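Long-range contact in hypothetical protein TTHB059 (PDB 2EHW), which is of unknown function; it is a mainly helical DUF3209 family protein with a long C-terminal helix: residues P51-E65 and L81-R95. Numbering follows the deposited sequence.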
ATOM      1  N   PRO A  51      -2.720  -2.893  -7.664  1.00 23.69           N
ATOM      2  CA  PRO A  51      -3.869  -2.003  -7.871  1.00 29.18           C
ATOM      3  C   PRO A  51      -4.787  -1.964  -6.653  1.00 23.98           C
ATOM      4  O   PRO A  51      -5.165  -0.888  -6.177  1.00 27.11           O
ATOM      5  CB  PRO A  51      -4.560  -2.605  -9.093  1.00 21.22           C
ATOM      6  CG  PRO A  51      -3.410  -3.193  -9.870  1.00 29.98           C
ATOM      7  CD  PRO A  51      -2.582  -3.851  -8.775  1.00 26.59           C
ATOM      8  N   ALA A  52      -5.151  -3.140  -6.153  1.00 26.43           N
ATOM      9  CA  ALA A  52      -6.025  -3.221  -4.985  1.00 21.61           C
ATOM     10  C   ALA A  52      -5.348  -2.569  -3.792  1.00 20.36           C
ATOM     11  O   ALA A  52      -6.004  -2.010  -2.914  1.00 25.67           O
ATOM     12  CB  ALA A  52      -6.355  -4.683  -4.661  1.00 19.23           C
ATOM     13  N   LEU A  53      -4.025  -2.646  -3.750  1.00 24.42           N
ATOM     14  CA  LEU A  53      -3.304  -2.046  -2.639  1.00 23.95           C
ATOM     15  C   LEU A  53      -3.450  -0.523  -2.705  1.00 22.05           C
ATOM     16  O   LEU A  53      -3.818   0.111  -1.727  1.00 25.71           O
ATOM     17  CB  LEU A  53      -1.836  -2.461  -2.688  1.00 27.94           C
ATOM     18  CG  LEU A  53      -1.078  -2.400  -1.364  1.00 28.45           C
ATOM     19  CD1 LEU A  53      -1.945  -2.940  -0.232  1.00 31.09           C
ATOM     20  CD2 LEU A  53       0.203  -3.203  -1.495  1.00 29.46           C
ATOM     21  N   GLU A  54      -3.177   0.052  -3.870  1.00 25.38           N
ATOM     22  CA  GLU A  54      -3.301   1.490  -4.050  1.00 22.48           C
ATOM     23  C   GLU A  54      -4.739   1.945  -3.797  1.00 21.25           C
ATOM     24  O   GLU A  54      -4.962   2.955  -3.142  1.00 25.19           O
ATOM     25  CB  GLU A  54      -2.881   1.900  -5.467  1.00 22.47           C
ATOM     26  CG  GLU A  54      -1.576   1.289  -5.916  1.00 31.84           C
ATOM     27  CD  GLU A  54      -0.924   2.051  -7.054  1.00 44.81           C
ATOM     28  OE1 GLU A  54      -1.579   2.289  -8.094  1.00 46.92           O
ATOM     29  OE2 GLU A  54       0.262   2.411  -6.907  1.00 54.10           O
ATOM     30  N   GLU A  55      -5.711   1.198  -4.309  1.00 19.96           N
ATOM     31  CA  GLU A  55      -7.102   1.576  -4.110  1.00 25.43           C
ATOM     32  C   GLU A  55      -7.442   1.646  -2.622  1.00 22.94           C
ATOM     33  O   GLU A  55      -7.970   2.652  -2.156  1.00 23.23           O
ATOM     34  CB  GLU A  55      -8.050   0.599  -4.824  1.00 27.54           C
ATOM     35  CG  GLU A  55      -9.489   1.123  -4.968  1.00 34.79           C
ATOM     36  CD  GLU A  55     -10.400   0.173  -5.739  1.00 44.11           C
ATOM     37  OE1 GLU A  55     -10.670  -0.945  -5.245  1.00 45.85           O
ATOM     38  OE2 GLU A  55     -10.847   0.536  -6.850  1.00 55.53           O
ATOM     39  N   ALA A  56      -7.132   0.594  -1.873  1.00 23.27           N
ATOM     40  CA  ALA A  56      -7.419   0.605  -0.444  1.00 22.34           C
ATOM     41  C   ALA A  56      -6.693   1.752   0.260  1.00 27.07           C
ATOM     42  O   ALA A  56      -7.216   2.340   1.214  1.00 22.97           O
ATOM     43  CB  ALA A  56      -7.028  -0.722   0.190  1.00 21.91           C
ATOM     44  N   LEU A  57      -5.490   2.073  -0.211  1.00 24.10           N
ATOM     45  CA  LEU A  57      -4.719   3.152   0.405  1.00 22.41           C
ATOM     46  C   LEU A  57      -5.400   4.500   0.174  1.00 24.33           C
ATOM     47  O   LEU A  57      -5.444   5.336   1.075  1.00 23.89           O
ATOM     48  CB  LEU A  57      -3.292   3.179  -0.148  1.00 17.61           C
ATOM     49  CG  LEU A  57      -2.332   4.195   0.496  1.00 23.07           C
ATOM     50  CD1 LEU A  57      -2.403   4.103   2.020  1.00 19.41           C
ATOM     51  CD2 LEU A  57      -0.912   3.925   0.019  1.00 12.18           C
ATOM     52  N   ARG A  58      -5.930   4.700  -1.032  1.00 19.35           N
ATOM     53  CA  ARG A  58      -6.619   5.946  -1.356  1.00 25.51           C
ATOM     54  C   ARG A  58      -7.821   6.117  -0.435  1.00 21.56           C
ATOM     55  O   ARG A  58      -8.125   7.228   0.014  1.00 21.01           O
ATOM     56  CB  ARG A  58      -7.053   5.961  -2.830  1.00 26.18           C
ATOM     57  CG  ARG A  58      -6.025   6.640  -3.743  1.00 31.53           C
ATOM     58  CD  ARG A  58      -6.516   6.798  -5.181  1.00 30.68           C
ATOM     59  NE  ARG A  58      -6.107   5.684  -6.028  1.00 34.44           N
ATOM     60  CZ  ARG A  58      -6.915   4.719  -6.448  1.00 33.11           C
ATOM     61  NH1 ARG A  58      -8.202   4.714  -6.111  1.00 45.78           N
ATOM     62  NH2 ARG A  58      -6.430   3.753  -7.210  1.00 41.14           N
ATOM     63  N   GLU A  59      -8.489   5.006  -0.142  1.00 25.64           N
ATOM     64  CA  GLU A  59      -9.636   5.028   0.760  1.00 27.03           C
ATOM     65  C   GLU A  59      -9.177   5.505   2.133  1.00 25.17           C
ATOM     66  O   GLU A  59      -9.798   6.373   2.744  1.00 27.74           O
ATOM     67  CB  GLU A  59     -10.248   3.630   0.905  1.00 36.65           C
ATOM     68  CG  GLU A  59     -11.241   3.230  -0.178  1.00 36.20           C
ATOM     69  CD  GLU A  59     -12.173   2.104   0.274  1.00 50.15           C
ATOM     70  OE1 GLU A  59     -11.768   0.918   0.242  1.00 42.65           O
ATOM     71  OE2 GLU A  59     -13.314   2.414   0.681  1.00 48.74           O
ATOM     72  N   ALA A  60      -8.075   4.936   2.612  1.00 28.38           N
ATOM     73  CA  ALA A  60      -7.547   5.297   3.920  1.00 24.20           C
ATOM     74  C   ALA A  60      -7.130   6.762   3.981  1.00 25.35           C
ATOM     75  O   ALA A  60      -7.257   7.402   5.029  1.00 30.06           O
ATOM     76  CB  ALA A  60      -6.371   4.397   4.275  1.00 24.31           C
ATOM     77  N   LEU A  61      -6.641   7.301   2.867  1.00 20.89           N
ATOM     78  CA  LEU A  61      -6.227   8.699   2.849  1.00 22.97           C
ATOM     79  C   LEU A  61      -7.447   9.613   2.981  1.00 22.10           C
ATOM     80  O   LEU A  61      -7.358  10.694   3.552  1.00 25.02           O
ATOM     81  CB  LEU A  61      -5.430   9.020   1.572  1.00 17.22           C
ATOM     82  CG  LEU A  61      -3.948   8.592   1.591  1.00 25.08           C
ATOM     83  CD1 LEU A  61      -3.312   8.748   0.210  1.00 15.72           C
ATOM     84  CD2 LEU A  61      -3.192   9.430   2.628  1.00 24.76           C
ATOM     85  N   LEU A  62      -8.593   9.175   2.471  1.00 25.96           N
ATOM     86  CA  LEU A  62      -9.793   9.985   2.589  1.00 28.80           C
ATOM     87  C   LEU A  62     -10.132  10.110   4.069  1.00 30.39           C
ATOM     88  O   LEU A  62     -10.343  11.211   4.577  1.00 31.81           O
ATOM     89  CB  LEU A  62     -10.970   9.347   1.841  1.00 29.86           C
ATOM     90  CG  LEU A  62     -12.297  10.123   1.905  1.00 38.24           C
ATOM     91  CD1 LEU A  62     -12.089  11.554   1.437  1.00 35.37           C
ATOM     92  CD2 LEU A  62     -13.333   9.454   1.030  1.00 34.26           C
ATOM     93  N   HIS A  63     -10.163   8.979   4.765  1.00 30.50           N
ATOM     94  CA  HIS A  63     -10.486   8.983   6.190  1.00 29.48           C
ATOM     95  C   HIS A  63      -9.521   9.874   6.962  1.00 21.25           C
ATOM     96  O   HIS A  63      -9.927  10.704   7.767  1.00 30.24           O
ATOM     97  CB  HIS A  63     -10.439   7.556   6.743  1.00 35.95           C
ATOM     98  CG  HIS A  63     -10.858   7.453   8.178  1.00 46.67           C
ATOM     99  ND1 HIS A  63     -10.038   7.818   9.225  1.00 40.87           N
ATOM    100  CD2 HIS A  63     -12.024   7.046   8.737  1.00 44.74           C
ATOM    101  CE1 HIS A  63     -10.679   7.639  10.366  1.00 48.32           C
ATOM    102  NE2 HIS A  63     -11.886   7.171  10.098  1.00 49.21           N
ATOM    103  N   LEU A  64      -8.234   9.704   6.695  1.00 31.73           N
ATOM    104  CA  LEU A  64      -7.207  10.483   7.356  1.00 25.31           C
ATOM    105  C   LEU A  64      -7.383  11.965   7.032  1.00 27.26           C
ATOM    106  O   LEU A  64      -7.222  12.829   7.895  1.00 29.16           O
ATOM    107  CB  LEU A  64      -5.839   9.999   6.901  1.00 27.27           C
ATOM    108  CG  LEU A  64      -4.604  10.432   7.677  1.00 27.23           C
ATOM    109  CD1 LEU A  64      -4.774  10.134   9.159  1.00 29.91           C
ATOM    110  CD2 LEU A  64      -3.402   9.676   7.107  1.00 32.69           C
ATOM    111  N   GLU A  65      -7.722  12.260   5.785  1.00 24.99           N
ATOM    112  CA  GLU A  65      -7.913  13.642   5.383  1.00 25.74           C
ATOM    113  C   GLU A  65      -9.051  14.218   6.236  1.00 28.84           C
ATOM    114  O   GLU A  65      -8.927  15.314   6.780  1.00 29.90           O
ATOM    115  CB  GLU A  65      -8.259  13.697   3.891  1.00 23.25           C
ATOM    116  CG  GLU A  65      -8.351  15.094   3.283  1.00 30.72           C
ATOM    117  CD  GLU A  65      -6.999  15.740   3.035  1.00 30.49           C
ATOM    118  OE1 GLU A  65      -6.128  15.112   2.395  1.00 33.15           O
ATOM    119  OE2 GLU A  65      -6.810  16.890   3.468  1.00 41.39           O
ATOM    120  N   LEU A  81      -0.720  12.375   7.374  1.00 24.93           N
ATOM    121  CA  LEU A  81      -1.134  12.538   5.982  1.00 27.36           C
ATOM    122  C   LEU A  81       0.071  12.634   5.048  1.00 19.59           C
ATOM    123  O   LEU A  81       0.157  11.927   4.053  1.00 25.84           O
ATOM    124  CB  LEU A  81      -2.008  13.786   5.830  1.00 23.02           C
ATOM    125  CG  LEU A  81      -3.515  13.545   5.954  1.00 27.64           C
ATOM    126  CD1 LEU A  81      -4.279  14.868   5.952  1.00 28.72           C
ATOM    127  CD2 LEU A  81      -3.966  12.673   4.779  1.00 25.91           C
ATOM    128  N   LEU A  82       1.003  13.513   5.389  1.00 24.91           N
ATOM    129  CA  LEU A  82       2.210  13.730   4.608  1.00 26.10           C
ATOM    130  C   LEU A  82       3.019  12.429   4.504  1.00 28.60           C
ATOM    131  O   LEU A  82       3.585  12.113   3.461  1.00 24.31           O
ATOM    132  CB  LEU A  82       3.037  14.823   5.283  1.00 32.54           C
ATOM    133  CG  LEU A  82       4.141  15.544   4.520  1.00 39.70           C
ATOM    134  CD1 LEU A  82       3.553  16.193   3.279  1.00 24.39           C
ATOM    135  CD2 LEU A  82       4.773  16.609   5.432  1.00 44.77           C
ATOM    136  N   ALA A  83       3.057  11.672   5.594  1.00 26.33           N
ATOM    137  CA  ALA A  83       3.786  10.413   5.626  1.00 23.65           C
ATOM    138  C   ALA A  83       3.104   9.324   4.790  1.00 26.70           C
ATOM    139  O   ALA A  83       3.769   8.565   4.082  1.00 26.71           O
ATOM    140  CB  ALA A  83       3.936   9.941   7.066  1.00 21.76           C
ATOM    141  N   VAL A  84       1.785   9.225   4.881  1.00 26.80           N
ATOM    142  CA  VAL A  84       1.086   8.206   4.110  1.00 25.31           C
ATOM    143  C   VAL A  84       1.189   8.521   2.619  1.00 26.64           C
ATOM    144  O   VAL A  84       1.367   7.624   1.794  1.00 28.16           O
ATOM    145  CB  VAL A  84      -0.392   8.097   4.537  1.00 24.00           C
ATOM    146  CG1 VAL A  84      -1.119   7.045   3.683  1.00 22.28           C
ATOM    147  CG2 VAL A  84      -0.468   7.710   6.015  1.00 17.93           C
ATOM    148  N   GLU A  85       1.104   9.804   2.286  1.00 26.86           N
ATOM    149  CA  GLU A  85       1.190  10.247   0.899  1.00 30.10           C
ATOM    150  C   GLU A  85       2.570  10.022   0.295  1.00 27.14           C
ATOM    151  O   GLU A  85       2.693   9.738  -0.892  1.00 26.80           O
ATOM    152  CB  GLU A  85       0.830  11.725   0.795  1.00 34.22           C
ATOM    153  CG  GLU A  85      -0.655  12.003   0.704  1.00 29.87           C
ATOM    154  CD  GLU A  85      -0.988  13.424   1.104  1.00 39.74           C
ATOM    155  OE1 GLU A  85      -0.141  14.319   0.902  1.00 35.64           O
ATOM    156  OE2 GLU A  85      -2.101  13.651   1.615  1.00 45.45           O
ATOM    157  N   ALA A  86       3.610  10.168   1.107  1.00 34.80           N
ATOM    158  CA  ALA A  86       4.970   9.952   0.624  1.00 31.35           C
ATOM    159  C   ALA A  86       5.078   8.486   0.246  1.00 23.56           C
ATOM    160  O   ALA A  86       5.638   8.138  -0.791  1.00 33.06           O
ATOM    161  CB  ALA A  86       5.990  10.293   1.721  1.00 18.18           C
HETATM  162  N   MSE A  87       4.535   7.632   1.105  1.00 27.10           N
HETATM  163  CA  MSE A  87       4.559   6.194   0.880  1.00 25.12           C
HETATM  164  C   MSE A  87       3.702   5.816  -0.323  1.00 23.68           C
HETATM  165  O   MSE A  87       4.033   4.892  -1.063  1.00 22.72           O
HETATM  166  CB  MSE A  87       4.078   5.453   2.136  1.00 22.57           C
HETATM  167  CG  MSE A  87       4.994   5.630   3.351  1.00 32.53           C
HETATM  168 SE   MSE A  87       6.880   5.194   3.007  1.00 47.08          SE
HETATM  169  CE  MSE A  87       7.495   6.977   2.539  1.00 21.45           C
ATOM    170  N   GLU A  88       2.597   6.527  -0.521  1.00 20.70           N
ATOM    171  CA  GLU A  88       1.745   6.237  -1.659  1.00 20.33           C
ATOM    172  C   GLU A  88       2.607   6.472  -2.884  1.00 23.18           C
ATOM    173  O   GLU A  88       2.587   5.693  -3.836  1.00 28.29           O
ATOM    174  CB  GLU A  88       0.535   7.172  -1.696  1.00 27.16           C
ATOM    175  CG  GLU A  88      -0.382   6.935  -2.887  1.00 22.15           C
ATOM    176  CD  GLU A  88      -1.491   7.964  -2.982  1.00 34.89           C
ATOM    177  OE1 GLU A  88      -1.184   9.168  -2.844  1.00 26.03           O
ATOM    178  OE2 GLU A  88      -2.663   7.570  -3.203  1.00 22.02           O
ATOM    179  N   GLY A  89       3.371   7.555  -2.853  1.00 22.09           N
ATOM    180  CA  GLY A  89       4.239   7.854  -3.973  1.00 27.30           C
ATOM    181  C   GLY A  89       5.195   6.707  -4.234  1.00 24.15           C
ATOM    182  O   GLY A  89       5.435   6.345  -5.384  1.00 27.19           O
ATOM    183  N   ARG A  90       5.740   6.118  -3.173  1.00 21.40           N
ATOM    184  CA  ARG A  90       6.670   5.020  -3.364  1.00 17.07           C
ATOM    185  C   ARG A  90       5.961   3.772  -3.851  1.00 23.01           C
ATOM    186  O   ARG A  90       6.525   2.992  -4.616  1.00 30.21           O
ATOM    187  CB  ARG A  90       7.433   4.745  -2.077  1.00 18.15           C
ATOM    188  CG  ARG A  90       8.390   5.873  -1.732  1.00 21.66           C
ATOM    189  CD  ARG A  90       9.335   5.477  -0.638  1.00 21.68           C
ATOM    190  NE  ARG A  90      10.233   4.424  -1.091  1.00 22.55           N
ATOM    191  CZ  ARG A  90      11.275   3.984  -0.397  1.00 37.19           C
ATOM    192  NH1 ARG A  90      11.558   4.507   0.794  1.00 34.06           N
ATOM    193  NH2 ARG A  90      12.037   3.018  -0.892  1.00 39.67           N
ATOM    194  N   LEU A  91       4.719   3.589  -3.419  1.00 26.31           N
ATOM    195  CA  LEU A  91       3.945   2.431  -3.846  1.00 30.83           C
ATOM    196  C   LEU A  91       3.668   2.545  -5.346  1.00 24.22           C
ATOM    197  O   LEU A  91       3.774   1.558  -6.080  1.00 28.24           O
ATOM    198  CB  LEU A  91       2.628   2.347  -3.068  1.00 29.32           C
ATOM    199  CG  LEU A  91       1.608   1.299  -3.531  1.00 34.77           C
ATOM    200  CD1 LEU A  91       2.233  -0.092  -3.527  1.00 27.75           C
ATOM    201  CD2 LEU A  91       0.382   1.344  -2.617  1.00 26.07           C
ATOM    202  N   LYS A  92       3.323   3.745  -5.801  1.00 21.92           N
ATOM    203  CA  LYS A  92       3.053   3.951  -7.219  1.00 21.41           C
ATOM    204  C   LYS A  92       4.327   3.686  -8.019  1.00 21.74           C
ATOM    205  O   LYS A  92       4.278   3.149  -9.125  1.00 22.63           O
ATOM    206  CB  LYS A  92       2.560   5.376  -7.486  1.00 29.13           C
ATOM    207  CG  LYS A  92       1.154   5.687  -6.966  1.00 47.59           C
ATOM    208  CD  LYS A  92       0.708   7.090  -7.399  1.00 50.58           C
ATOM    209  CE  LYS A  92       0.716   7.214  -8.930  1.00 64.81           C
ATOM    210  NZ  LYS A  92       0.717   8.631  -9.416  1.00 59.36           N
ATOM    211  N   ALA A  93       5.462   4.066  -7.445  1.00 26.62           N
ATOM    212  CA  ALA A  93       6.757   3.859  -8.076  1.00 26.17           C
ATOM    213  C   ALA A  93       7.013   2.355  -8.223  1.00 28.95           C
ATOM    214  O   ALA A  93       7.490   1.894  -9.261  1.00 25.75           O
ATOM    215  CB  ALA A  93       7.858   4.497  -7.236  1.00 24.71           C
ATOM    216  N   LEU A  94       6.693   1.595  -7.183  1.00 22.77           N
ATOM    217  CA  LEU A  94       6.899   0.154  -7.232  1.00 28.57           C
ATOM    218  C   LEU A  94       6.032  -0.449  -8.347  1.00 27.42           C
ATOM    219  O   LEU A  94       6.476  -1.322  -9.105  1.00 26.48           O
ATOM    220  CB  LEU A  94       6.538  -0.477  -5.884  1.00 23.67           C
ATOM    221  CG  LEU A  94       6.940  -1.941  -5.657  1.00 32.10           C
ATOM    222  CD1 LEU A  94       8.469  -2.070  -5.555  1.00 22.39           C
ATOM    223  CD2 LEU A  94       6.292  -2.442  -4.357  1.00 28.35           C
ATOM    224  N   ARG A  95       4.800   0.032  -8.457  1.00 22.47           N
ATOM    225  CA  ARG A  95       3.891  -0.472  -9.478  1.00 26.19           C
ATOM    226  C   ARG A  95       4.371  -0.143 -10.886  1.00 19.70           C
ATOM    227  O   ARG A  95       4.285  -0.982 -11.784  1.00 19.34           O
ATOM    228  CB  ARG A  95       2.483   0.086  -9.278  1.00 24.50           C
ATOM    229  CG  ARG A  95       1.568  -0.203 -10.458  1.00 32.10           C
ATOM    230  CD  ARG A  95       0.148   0.170 -10.156  1.00 32.08           C
ATOM    231  NE  ARG A  95      -0.734  -0.032 -11.301  1.00 40.66           N
ATOM    232  CZ  ARG A  95      -2.057   0.115 -11.252  1.00 39.72           C
ATOM    233  NH1 ARG A  95      -2.645   0.462 -10.112  1.00 39.43           N
ATOM    234  NH2 ARG A  95      -2.792  -0.086 -12.341  1.00 39.65           N
TER
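An antiparallel helical hairpin pairs helix 50-70 with the long helix 75-115, and L57, L61 and L64 of the first pack against L81, V84 and L91 of the second. The segment axes are 163° apart in direction and come within 10.5 Å. L61 is a knob in a hole made by L81, V84, E85 and E88. Its CG lies anti to the carbonyl carbon (chi1 -80°), and from there CD2 reaches CG1 of V84 at 3.3 Å, a tight fit. CD1 of L61 lies against the E88 carboxylate. CG1 of V84 also touches CD1 of L57, while its CG2 meets CD2 of L64 at 3.7 Å. CD2 of L57 packs on CD2 of L91. At one end L81 puts CD2 against CG of L64 and CD1 beside E65. Helix 4-16 covers part of this core, with E5 against V84 and A12 and I13 against L53. At the other end OE2 of E54 lies beside K92, 3.2 Å from its CA. R95 stretches out from CG to NE, and CG of P51 lies over one face of its guanidinium. NH1 of R95 gives a bent hydrogen bond (135°), part of a salt bridge, to OE1 of E54 at 2.9 Å, from above the carboxylate plane.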